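Local atomic coordinates of plasmodesmata-located protein 5 (Arabidopsis thaliana, PDB entry 6GRE), a protein that negatively regulates plasmodesmal permeability through callose deposition, modulating cell-to-cell trafficking and supporting innate immunity in plants. Residues 37-42 with 74-79; 80-85 with 96-101. All coordinates share one frame; numbering follows the deposited sequence.

Contact 1 of 2, residues 37-42 with 74-79. With SO4 (sulfate ion), chain L.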
ATOM      1  N   THR A  37       8.491 -15.099   4.547  1.00 29.14           N
ATOM      2  CA  THR A  37       9.325 -15.442   5.688  1.00 31.49           C
ATOM      3  C   THR A  37       9.436 -14.291   6.693  1.00 32.61           C
ATOM      4  O   THR A  37       9.365 -14.502   7.901  1.00 34.02           O
ATOM      5  CB  THR A  37      10.733 -15.809   5.211  1.00 33.99           C
ATOM      6  OG1 THR A  37      10.534 -16.916   4.337  1.00 36.47           O
ATOM      7  CG2 THR A  37      11.682 -16.163   6.333  1.00 36.42           C
ATOM      8  N   SER A  38       9.671 -13.084   6.172  1.00 30.31           N
ATOM      9  CA  SER A  38       9.965 -11.896   6.958  1.00 29.19           C
ATOM     10  C   SER A  38       8.769 -11.461   7.828  1.00 27.62           C
ATOM     11  O   SER A  38       8.965 -10.817   8.854  1.00 26.95           O
ATOM     12  CB  SER A  38      10.412 -10.786   6.033  1.00 27.76           C
ATOM     13  OG  SER A  38      10.801  -9.627   6.752  1.00 26.45           O
ATOM     14  N   THR A  39       7.547 -11.827   7.437  1.00 26.58           N
ATOM     15  CA  THR A  39       6.336 -11.377   8.141  1.00 27.54           C
ATOM     16  C   THR A  39       6.304 -11.904   9.583  1.00 33.82           C
ATOM     17  O   THR A  39       5.590 -11.355  10.416  1.00 35.95           O
ATOM     18  CB  THR A  39       5.072 -11.804   7.403  1.00 26.04           C
ATOM     19  OG1 THR A  39       5.001 -13.231   7.396  1.00 26.88           O
ATOM     20  CG2 THR A  39       5.018 -11.297   5.982  1.00 26.94           C
ATOM     21  N   ALA A  40       7.087 -12.956   9.871  1.00 36.03           N
ATOM     22  CA  ALA A  40       7.197 -13.487  11.222  1.00 35.91           C
ATOM     23  C   ALA A  40       7.833 -12.448  12.158  1.00 35.26           C
ATOM     24  O   ALA A  40       7.547 -12.442  13.352  1.00 40.37           O
ATOM     25  CB  ALA A  40       7.985 -14.776  11.209  1.00 36.33           C
ATOM     26  N   GLN A  41       8.697 -11.581  11.619  1.00 36.15           N
ATOM     27  CA  GLN A  41       9.501 -10.645  12.419  1.00 37.41           C
ATOM     28  C   GLN A  41       8.965  -9.206  12.365  1.00 35.52           C
ATOM     29  O   GLN A  41       9.102  -8.461  13.330  1.00 36.10           O
ATOM     30  CB  GLN A  41      10.956 -10.645  11.944  1.00 41.28           C
ATOM     31  CG  GLN A  41      11.642 -12.002  12.062  1.00 47.38           C
ATOM     32  CD  GLN A  41      12.000 -12.568  10.709  1.00 52.82           C
ATOM     33  OE1 GLN A  41      12.853 -12.032  10.000  1.00 60.09           O
ATOM     34  NE2 GLN A  41      11.347 -13.657  10.332  1.00 55.25           N
ATOM     35  N   THR A  42       8.395  -8.778  11.235  1.00 30.92           N
ATOM     36  CA  THR A  42       8.153  -7.353  11.035  1.00 29.40           C
ATOM     37  C   THR A  42       7.052  -7.138   9.992  1.00 26.02           C
ATOM     38  O   THR A  42       6.827  -7.962   9.108  1.00 25.67           O
ATOM     39  CB  THR A  42       9.440  -6.643  10.601  1.00 29.20           C
ATOM     40  OG1 THR A  42       9.182  -5.240  10.515  1.00 31.32           O
ATOM     41  CG2 THR A  42       9.982  -7.144   9.278  1.00 29.84           C
ATOM     42  N   ALA A  74      -1.726 -12.689  10.820  1.00 30.43           N
ATOM     43  CA  ALA A  74      -2.561 -11.987   9.854  1.00 29.49           C
ATOM     44  C   ALA A  74      -1.691 -11.413   8.726  1.00 25.77           C
ATOM     45  O   ALA A  74      -2.099 -11.417   7.577  1.00 25.13           O
ATOM     46  CB  ALA A  74      -3.334 -10.891  10.551  1.00 31.09           C
ATOM     47  N   CYS A  75      -0.504 -10.926   9.084  1.00 26.05           N
ATOM     48  CA  CYS A  75       0.435 -10.332   8.125  1.00 24.77           C
ATOM     49  C   CYS A  75       0.932 -11.437   7.180  1.00 25.40           C
ATOM     50  O   CYS A  75       0.920 -11.279   5.968  1.00 23.49           O
ATOM     51  CB  CYS A  75       1.554  -9.617   8.869  1.00 25.73           C
ATOM     52  SG  CYS A  75       2.764  -8.774   7.822  1.00 26.55           S
ATOM     53  N   SER A  76       1.319 -12.594   7.738  1.00 25.89           N
ATOM     54  CA  SER A  76       1.737 -13.734   6.905  1.00 27.64           C
ATOM     55  C   SER A  76       0.633 -14.136   5.928  1.00 24.98           C
ATOM     56  O   SER A  76       0.906 -14.323   4.749  1.00 26.21           O
ATOM     57  CB  SER A  76       2.138 -14.913   7.755  1.00 27.90           C
ATOM     58  OG  SER A  76       3.028 -14.490   8.766  1.00 34.97           O
ATOM     59  N   THR A  77      -0.610 -14.264   6.420  1.00 25.20           N
ATOM     60  CA  THR A  77      -1.721 -14.695   5.589  1.00 27.05           C
ATOM     61  C   THR A  77      -1.918 -13.737   4.409  1.00 24.51           C
ATOM     62  O   THR A  77      -2.123 -14.151   3.261  1.00 25.34           O
ATOM     63  CB  THR A  77      -3.008 -14.820   6.407  1.00 30.87           C
ATOM     64  OG1 THR A  77      -2.748 -15.804   7.418  1.00 32.24           O
ATOM     65  CG2 THR A  77      -4.198 -15.206   5.556  1.00 29.97           C
ATOM     66  N   CYS A  78      -1.880 -12.438   4.709  1.00 23.80           N
ATOM     67  CA  CYS A  78      -2.091 -11.422   3.687  1.00 23.42           C
ATOM     68  C   CYS A  78      -0.970 -11.472   2.642  1.00 19.22           C
ATOM     69  O   CYS A  78      -1.233 -11.484   1.454  1.00 19.99           O
ATOM     70  CB  CYS A  78      -2.180 -10.037   4.314  1.00 20.91           C
ATOM     71  SG  CYS A  78      -2.734  -8.771   3.145  1.00 23.51           S
ATOM     72  N   VAL A  79       0.267 -11.452   3.109  1.00 20.68           N
ATOM     73  CA  VAL A  79       1.407 -11.367   2.211  1.00 20.80           C
ATOM     74  C   VAL A  79       1.492 -12.641   1.363  1.00 21.57           C
ATOM     75  O   VAL A  79       1.771 -12.572   0.173  1.00 21.20           O
ATOM     76  CB  VAL A  79       2.700 -11.075   2.984  1.00 20.37           C
ATOM     77  CG1 VAL A  79       3.938 -11.238   2.116  1.00 21.13           C
ATOM     78  CG2 VAL A  79       2.648  -9.681   3.578  1.00 21.03           C
TER
HETATM   79  S   SO4 L 309       6.869  -2.917  12.441  1.00 53.77           S
HETATM   80  O1  SO4 L 309       5.558  -2.325  12.840  1.00 55.46           O
HETATM   81  O2  SO4 L 309       7.323  -2.378  11.132  1.00 52.49           O
HETATM   82  O3  SO4 L 309       7.877  -2.603  13.483  1.00 57.08           O
HETATM   83  O4  SO4 L 309       6.716  -4.395  12.374  1.00 46.66           O
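Thr39 supplies nearly all of what 37-42 presents to the helical segment 74-79, its side chain dividing its branches among three residues, Cys75, Ser76 and Val79, spaced over about one helical turn. The methyl CG2 meets Val79 tip to tip, 3.7 Å from CG2 of Val79, while CB of Thr39 lies 3.8 Å from SG of Cys75. OG1 of Thr39 sits between its own backbone N and carbonyl carbon (chi1 64°), which leaves CG2 beside the N and turned to Val79. The two hydroxyls, Thr39 OG1 and Ser76 OG, come within 2.7 Å of each other; each is also hydrogen-bonded to a backbone carbonyl just upstream, Thr39 OG1 to Val36 O and Ser76 OG to Pro72 O. In this first DUF26 (Gnk2-homologous) domain the contact brings the region where helix 23-38 gives way to a loop against the early turns of helix 72-90, and Cys75 is itself tied to Cys66 of strand 60-66 by a disulfide. Packing thins beyond Thr39. Ala40 is exposed, and Thr42 approaches only through its carbonyl, O to Cys75 SG 4.3 Å. The hydroxyl of Thr42 is hydrogen-bonded to Tyr44 O, with O4 of a sulfate, probably from the crystallisation liquor, 3.2 Å from Thr42 OG1.

Contact 2 of 2, residues 80-85 with 96-101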
ATOM      1  N   SER A  80       1.216 -13.796   1.979  1.00 25.35           N
ATOM      2  CA  SER A  80       1.181 -15.054   1.237  1.00 26.55           C
ATOM      3  C   SER A  80       0.170 -14.977   0.093  1.00 24.85           C
ATOM      4  O   SER A  80       0.470 -15.406  -1.022  1.00 28.26           O
ATOM      5  CB  SER A  80       0.861 -16.203   2.143  1.00 27.46           C
ATOM      6  OG  SER A  80       1.929 -16.432   3.038  1.00 31.64           O
ATOM      7  N   SER A  81      -1.023 -14.441   0.389  1.00 24.40           N
ATOM      8  CA  SER A  81      -2.081 -14.301  -0.575  1.00 24.06           C
ATOM      9  C   SER A  81      -1.665 -13.323  -1.678  1.00 23.17           C
ATOM     10  O   SER A  81      -1.944 -13.537  -2.867  1.00 25.78           O
ATOM     11  CB  SER A  81      -3.379 -13.876   0.080  1.00 25.19           C
ATOM     12  OG  SER A  81      -4.350 -13.608  -0.915  1.00 28.13           O
ATOM     13  N   ALA A  82      -1.010 -12.226  -1.287  1.00 21.74           N
ATOM     14  CA  ALA A  82      -0.568 -11.252  -2.263  1.00 21.82           C
ATOM     15  C   ALA A  82       0.412 -11.921  -3.234  1.00 20.81           C
ATOM     16  O   ALA A  82       0.324 -11.707  -4.423  1.00 25.73           O
ATOM     17  CB  ALA A  82       0.054 -10.055  -1.577  1.00 20.88           C
ATOM     18  N   VAL A  83       1.369 -12.668  -2.682  1.00 23.47           N
ATOM     19  CA  VAL A  83       2.379 -13.331  -3.506  1.00 26.08           C
ATOM     20  C   VAL A  83       1.689 -14.324  -4.458  1.00 30.52           C
ATOM     21  O   VAL A  83       2.055 -14.419  -5.640  1.00 32.01           O
ATOM     22  CB  VAL A  83       3.439 -14.020  -2.631  1.00 26.10           C
ATOM     23  CG1 VAL A  83       4.283 -14.988  -3.457  1.00 28.53           C
ATOM     24  CG2 VAL A  83       4.324 -13.007  -1.916  1.00 26.20           C
ATOM     25  N   ALA A  84       0.670 -15.031  -3.953  1.00 31.26           N
ATOM     26  CA  ALA A  84      -0.040 -16.067  -4.731  1.00 33.74           C
ATOM     27  C   ALA A  84      -0.849 -15.442  -5.876  1.00 36.35           C
ATOM     28  O   ALA A  84      -1.141 -16.137  -6.851  1.00 40.80           O
ATOM     29  CB  ALA A  84      -0.925 -16.884  -3.821  1.00 34.90           C
ATOM     30  N   GLN A  85      -1.224 -14.159  -5.739  1.00 31.00           N
ATOM     31  CA  GLN A  85      -2.110 -13.445  -6.671  1.00 30.09           C
ATOM     32  C   GLN A  85      -1.313 -12.634  -7.698  1.00 33.99           C
ATOM     33  O   GLN A  85      -1.771 -12.451  -8.847  1.00 35.10           O
ATOM     34  CB  GLN A  85      -3.037 -12.476  -5.925  1.00 29.18           C
ATOM     35  CG  GLN A  85      -4.100 -13.156  -5.076  1.00 28.26           C
ATOM     36  CD  GLN A  85      -5.085 -12.161  -4.507  1.00 29.45           C
ATOM     37  OE1 GLN A  85      -5.985 -11.699  -5.196  1.00 30.05           O
ATOM     38  NE2 GLN A  85      -4.928 -11.827  -3.237  1.00 27.97           N
ATOM     39  N   GLY A  96       5.910  -5.021 -10.367  1.00 18.19           N
ATOM     40  CA  GLY A  96       4.621  -5.461  -9.921  1.00 18.51           C
ATOM     41  C   GLY A  96       4.317  -4.832  -8.565  1.00 18.24           C
ATOM     42  O   GLY A  96       5.191  -4.740  -7.702  1.00 19.49           O
ATOM     43  N   PHE A  97       3.069  -4.404  -8.411  1.00 17.79           N
ATOM     44  CA  PHE A  97       2.578  -3.736  -7.211  0.60 16.42           C
ATOM     45  C   PHE A  97       1.175  -4.279  -6.948  1.00 18.72           C
ATOM     46  O   PHE A  97       0.300  -4.008  -7.772  1.00 20.76           O
ATOM     47  CB  PHE A  97       2.632  -2.215  -7.450  0.60 15.81           C
ATOM     48  CG  PHE A  97       2.261  -1.314  -6.293  0.60 14.49           C
ATOM     49  CD1 PHE A  97       2.064  -1.814  -5.014  0.60 13.59           C
ATOM     50  CD2 PHE A  97       2.164   0.059  -6.471  0.60 13.79           C
ATOM     51  CE1 PHE A  97       1.711  -0.991  -3.955  0.60 13.77           C
ATOM     52  CE2 PHE A  97       1.807   0.879  -5.409  0.60 14.28           C
ATOM     53  CZ  PHE A  97       1.616   0.362  -4.153  0.60 14.30           C
ATOM     54  N   LEU A  98       0.987  -4.995  -5.845  1.00 15.97           N
ATOM     55  CA  LEU A  98      -0.309  -5.523  -5.500  1.00 17.56           C
ATOM     56  C   LEU A  98      -0.711  -4.981  -4.131  1.00 16.29           C
ATOM     57  O   LEU A  98       0.012  -5.153  -3.158  1.00 16.61           O
ATOM     58  CB  LEU A  98      -0.256  -7.050  -5.508  1.00 18.16           C
ATOM     59  CG  LEU A  98      -1.589  -7.762  -5.380  1.00 21.57           C
ATOM     60  CD1 LEU A  98      -2.429  -7.574  -6.624  1.00 24.77           C
ATOM     61  CD2 LEU A  98      -1.367  -9.237  -5.138  1.00 24.67           C
ATOM     62  N   GLN A  99      -1.860  -4.290  -4.100  1.00 16.16           N
ATOM     63  CA  GLN A  99      -2.411  -3.731  -2.902  1.00 16.34           C
ATOM     64  C   GLN A  99      -3.651  -4.532  -2.532  1.00 17.12           C
ATOM     65  O   GLN A  99      -4.546  -4.678  -3.347  1.00 16.58           O
ATOM     66  CB  GLN A  99      -2.827  -2.278  -3.101  1.00 16.99           C
ATOM     67  CG  GLN A  99      -3.405  -1.631  -1.854  1.00 17.16           C
ATOM     68  CD  GLN A  99      -2.357  -1.285  -0.833  1.00 16.55           C
ATOM     69  OE1 GLN A  99      -1.463  -0.505  -1.121  1.00 17.61           O
ATOM     70  NE2 GLN A  99      -2.461  -1.864   0.352  1.00 17.00           N
ATOM     71  N   MET A 100      -3.646  -5.042  -1.314  1.00 16.65           N
ATOM     72  CA  MET A 100      -4.793  -5.668  -0.656  1.00 18.12           C
ATOM     73  C   MET A 100      -5.248  -4.760   0.487  1.00 18.08           C
ATOM     74  O   MET A 100      -4.585  -3.794   0.825  1.00 18.35           O
ATOM     75  CB  MET A 100      -4.393  -7.033  -0.103  1.00 21.00           C
ATOM     76  CG  MET A 100      -4.175  -8.001  -1.230  1.00 21.94           C
ATOM     77  SD  MET A 100      -3.457  -9.571  -0.739  1.00 23.95           S
ATOM     78  CE  MET A 100      -4.777 -10.262   0.252  1.00 25.09           C
ATOM     79  N   GLU A 101      -6.386  -5.083   1.084  1.00 19.22           N
ATOM     80  CA  GLU A 101      -6.887  -4.304   2.177  1.00 21.37           C
ATOM     81  C   GLU A 101      -5.836  -4.211   3.296  1.00 21.07           C
ATOM     82  O   GLU A 101      -5.593  -3.121   3.817  1.00 23.20           O
ATOM     83  CB  GLU A 101      -8.184  -4.929   2.684  1.00 24.69           C
ATOM     84  CG  GLU A 101      -8.897  -4.097   3.725  1.00 28.82           C
ATOM     85  CD  GLU A 101      -9.609  -2.835   3.259  1.00 32.81           C
ATOM     86  OE1 GLU A 101      -9.603  -2.526   2.037  1.00 34.17           O
ATOM     87  OE2 GLU A 101     -10.204  -2.171   4.130  1.00 37.01           O
TER
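Leu98 and Met100, two residues apart on one strand and its exit, reach the same helical turn, both touching the methyl of Ala82. Apolar contacts carry most of the interface: CB of Ala82 lies 3.9 Å from CD2 of Leu98 and 3.6 Å from SD of Met100. The same Leu98 methyl also meets CB of Gln85 at 3.7 Å. A closer approach involves the backbone, Leu98 CD2 standing 3.1 Å from Ala82 O, which is tight for a methyl beside a carbonyl oxygen. Contacts of sulfur and its methyl with polar atoms form a second group. Gln85 and Met100 reach toward each other tip to tip, NE2 of Gln85 being 3.7 Å from SD of Met100. The bend at chi3 (67°) puts CE of Met100 at 3.6 Å from Ser81 OG. Among polar bonds, Gln85 NE2 donates weakly to Ser81 OG (3.0 Å, N-H...O 127°), and it is also hydrogen-bonded to Asn7 O, outside both segments. The interface packs helix 72-90 on the antiparallel sheet at strand 96-99: Leu98 touches Ala11 of strand 10-13 and Ile105 of strand 103-108, while Val83, directed away from strand 96-99, packs on Leu32 and Val36 of helix 23-38 and also touches Ile105.

In the fold
Helix 72-90 serves both contacts within the first Gnk2-homologous domain, presenting its early turns to the chain around Thr39, where helix 23-38 gives way to a loop, in contact 1 and its next turns to strand 96-99 in contact 2. Contact 1 lies farther out, its centre about 15 Å from the centre of the chain against about 10 Å for contact 2; both are partly buried, but only contact 1 includes an exposed touching residue. Their chemistry also differs: hydroxyls and a disulfide sulfur accompany the methyl packing in contact 1, whereas aliphatic and thioether groups dominate helix-to-sheet contact 2. The two meet where Cys78 O lies 3.7 Å from Met100 SD.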